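Local coordinates for Low molecular weight phosphotyrosine protein phosphatase (Vibrio cholerae, PDB 6U1P), which probably removes phosphate from phosphotyrosine in proteins, as a small cysteine-dependent tyrosine phosphatase, at residues V8-T13 with P20-I25. Residues are numbered along the deposited sequence; the frame is centred on the assembly and turned at random.
Sequences VLVVCT and PMAEII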
ATOM      1  N   VAL B   8      15.013  17.305 -17.715  1.00 60.67           N
ATOM      2  CA  VAL B   8      15.338  16.537 -16.520  1.00 60.31           C
ATOM      3  C   VAL B   8      14.479  15.280 -16.522  1.00 55.63           C
ATOM      4  O   VAL B   8      13.264  15.354 -16.730  1.00 56.72           O
ATOM      5  CB  VAL B   8      15.100  17.376 -15.244  1.00 61.74           C
ATOM      6  CG1 VAL B   8      14.999  16.505 -14.011  1.00 52.64           C
ATOM      7  CG2 VAL B   8      16.198  18.394 -15.080  1.00 64.97           C
ATOM      8  N   LEU B   9      15.097  14.135 -16.274  1.00 56.93           N
ATOM      9  CA  LEU B   9      14.372  12.882 -16.138  1.00 55.46           C
ATOM     10  C   LEU B   9      14.590  12.318 -14.734  1.00 56.23           C
ATOM     11  O   LEU B   9      15.709  12.361 -14.212  1.00 59.03           O
ATOM     12  CB  LEU B   9      14.830  11.906 -17.212  1.00 55.78           C
ATOM     13  CG  LEU B   9      14.292  10.488 -17.106  1.00 54.00           C
ATOM     14  CD1 LEU B   9      12.799  10.464 -17.354  1.00 49.81           C
ATOM     15  CD2 LEU B   9      15.056   9.593 -18.089  1.00 59.04           C
ATOM     16  N   VAL B  10      13.520  11.814 -14.111  1.00 57.56           N
ATOM     17  CA  VAL B  10      13.578  11.187 -12.788  1.00 57.81           C
ATOM     18  C   VAL B  10      13.123   9.733 -12.912  1.00 56.99           C
ATOM     19  O   VAL B  10      12.138   9.435 -13.598  1.00 52.76           O
ATOM     20  CB  VAL B  10      12.709  11.930 -11.739  1.00 55.81           C
ATOM     21  CG1 VAL B  10      13.323  13.255 -11.340  1.00 51.31           C
ATOM     22  CG2 VAL B  10      11.325  12.195 -12.279  1.00 63.96           C
ATOM     23  N   VAL B  11      13.827   8.828 -12.233  1.00 56.61           N
ATOM     24  CA  VAL B  11      13.696   7.399 -12.484  1.00 56.97           C
ATOM     25  C   VAL B  11      13.636   6.651 -11.165  1.00 60.61           C
ATOM     26  O   VAL B  11      14.497   6.834 -10.296  1.00 65.34           O
ATOM     27  CB  VAL B  11      14.876   6.867 -13.321  1.00 62.66           C
ATOM     28  CG1 VAL B  11      14.804   5.340 -13.455  1.00 55.98           C
ATOM     29  CG2 VAL B  11      14.928   7.535 -14.677  1.00 56.15           C
ATOM     30  N   CYS B  12      12.614   5.820 -11.010  1.00 56.32           N
ATOM     31  CA  CYS B  12      12.591   4.824  -9.946  1.00 58.53           C
ATOM     32  C   CYS B  12      12.443   3.439 -10.577  1.00 58.92           C
ATOM     33  O   CYS B  12      12.691   3.319 -11.773  1.00 60.54           O
ATOM     34  CB  CYS B  12      11.543   5.229  -8.913  1.00 56.58           C
ATOM     35  SG  CYS B  12       9.805   5.214  -9.506  1.00 51.83           S
ATOM     36  N   THR B  13      12.090   2.386  -9.829  1.00 58.06           N
ATOM     37  CA  THR B  13      12.042   1.054 -10.436  1.00 59.89           C
ATOM     38  C   THR B  13      10.878   0.891 -11.424  1.00 56.19           C
ATOM     39  O   THR B  13      11.097   0.473 -12.565  1.00 61.28           O
ATOM     40  CB  THR B  13      11.976  -0.033  -9.351  1.00 67.24           C
ATOM     41  OG1 THR B  13      12.938   0.246  -8.322  1.00 68.83           O
ATOM     42  CG2 THR B  13      12.315  -1.395  -9.942  1.00 64.80           C
ATOM     43  N   PRO B  20       7.165   9.417 -10.335  1.00 40.77           N
ATOM     44  CA  PRO B  20       6.031  10.297 -10.699  1.00 41.37           C
ATOM     45  C   PRO B  20       5.764  11.366  -9.656  1.00 42.34           C
ATOM     46  O   PRO B  20       5.422  12.509 -10.004  1.00 42.37           O
ATOM     47  CB  PRO B  20       4.839   9.333 -10.811  1.00 36.50           C
ATOM     48  CG  PRO B  20       5.408   7.993 -10.894  1.00 46.16           C
ATOM     49  CD  PRO B  20       6.719   8.017 -10.184  1.00 41.07           C
ATOM     50  N   MET B  21       5.940  11.031  -8.375  1.00 38.36           N
ATOM     51  CA  MET B  21       5.841  12.054  -7.337  1.00 40.74           C
ATOM     52  C   MET B  21       6.850  13.179  -7.554  1.00 43.52           C
ATOM     53  O   MET B  21       6.507  14.362  -7.461  1.00 43.38           O
ATOM     54  CB  MET B  21       6.034  11.417  -5.968  1.00 40.08           C
ATOM     55  CG  MET B  21       4.762  10.709  -5.473  1.00 42.30           C
ATOM     56  SD  MET B  21       4.965  10.061  -3.800  1.00 54.03           S
ATOM     57  CE  MET B  21       5.228   8.334  -4.120  1.00 56.37           C
ATOM     58  N   ALA B  22       8.104  12.826  -7.855  1.00 40.84           N
ATOM     59  CA  ALA B  22       9.123  13.845  -8.073  1.00 45.45           C
ATOM     60  C   ALA B  22       8.802  14.700  -9.291  1.00 43.93           C
ATOM     61  O   ALA B  22       9.003  15.918  -9.272  1.00 40.67           O
ATOM     62  CB  ALA B  22      10.501  13.187  -8.221  1.00 40.96           C
ATOM     63  N   GLU B  23       8.308  14.078 -10.363  1.00 40.49           N
ATOM     64  CA  GLU B  23       7.962  14.829 -11.573  1.00 46.69           C
ATOM     65  C   GLU B  23       6.926  15.900 -11.269  1.00 45.02           C
ATOM     66  O   GLU B  23       7.100  17.073 -11.620  1.00 47.46           O
ATOM     67  CB  GLU B  23       7.415  13.878 -12.647  1.00 49.82           C
ATOM     68  CG  GLU B  23       6.891  14.599 -13.904  1.00 52.45           C
ATOM     69  CD  GLU B  23       6.324  13.653 -14.968  1.00 51.58           C
ATOM     70  OE1 GLU B  23       6.350  12.424 -14.758  1.00 46.17           O
ATOM     71  OE2 GLU B  23       5.848  14.143 -16.018  1.00 50.67           O
ATOM     72  N   ILE B  24       5.858  15.512 -10.572  1.00 43.90           N
ATOM     73  CA  ILE B  24       4.779  16.440 -10.276  1.00 39.49           C
ATOM     74  C   ILE B  24       5.272  17.548  -9.371  1.00 45.87           C
ATOM     75  O   ILE B  24       4.974  18.733  -9.592  1.00 41.61           O
ATOM     76  CB  ILE B  24       3.613  15.665  -9.646  1.00 38.39           C
ATOM     77  CG1 ILE B  24       2.935  14.805 -10.713  1.00 49.42           C
ATOM     78  CG2 ILE B  24       2.615  16.607  -8.981  1.00 38.87           C
ATOM     79  CD1 ILE B  24       2.385  13.492 -10.150  1.00 49.74           C
ATOM     80  N   ILE B  25       6.064  17.188  -8.359  1.00 47.95           N
ATOM     81  CA  ILE B  25       6.566  18.184  -7.416  1.00 40.89           C
ATOM     82  C   ILE B  25       7.574  19.109  -8.090  1.00 42.65           C
ATOM     83  O   ILE B  25       7.503  20.333  -7.934  1.00 50.05           O
ATOM     84  CB  ILE B  25       7.144  17.495  -6.167  1.00 43.80           C
ATOM     85  CG1 ILE B  25       6.007  16.752  -5.433  1.00 43.65           C
ATOM     86  CG2 ILE B  25       7.811  18.528  -5.252  1.00 45.22           C
ATOM     87  CD1 ILE B  25       6.440  15.884  -4.263  1.00 45.00           C
TER
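Val-10 meets residues 20-25 of helix 18-32 with both of its methyls. CG1 lies 4.2 Å from Ala-22 CB, while CG2 approaches the next residue along the helix, 4.0 Å from Glu-23 N and 4.3 Å from Glu-23 CB. With chi1 at -72°, CG1 sits anti to the carbonyl carbon and CG2 between the backbone N and that carbon, a fork that spans two successive helix residues. Two residues on, Cys-12 again directs its side chain at the helix, and its SG comes 4.2 Å from Pro-20 CD, on the ring carbon next to the proline nitrogen. The contact across the segments is thus apolar and buried, and the short strand and helix axes run nearly antiparallel (153°), 8.0 Å apart at their closest. Glu-23 presents its CB to Val-10 but carries its carboxylate well beyond it: with CG anti to the backbone N (chi1 174°) and chi2 also extended, OE1 hydrogen-bonds Ser-41 OG, while OE2 hydrogen-bonds Asn-70 ND2 and forms a salt bridge with Arg-27, partners that fix the buried acid and probably stabilise its negative charge. Ala-22 also packs against Ile-141 of the second subunit. Cys-12, the predicted nucleophile, lies near Arg-18, also predicted to be catalytic, and a glycerol probably from the crystallisation liquor. Strand 6-12, helix 18-32 and strand 37-43 form a beta-alpha-beta unit; Cys-12 closes the first strand and opens the CX5R P-loop, which ends at Arg-18 at the start of the helix and is characteristic of low molecular weight protein tyrosine phosphatases.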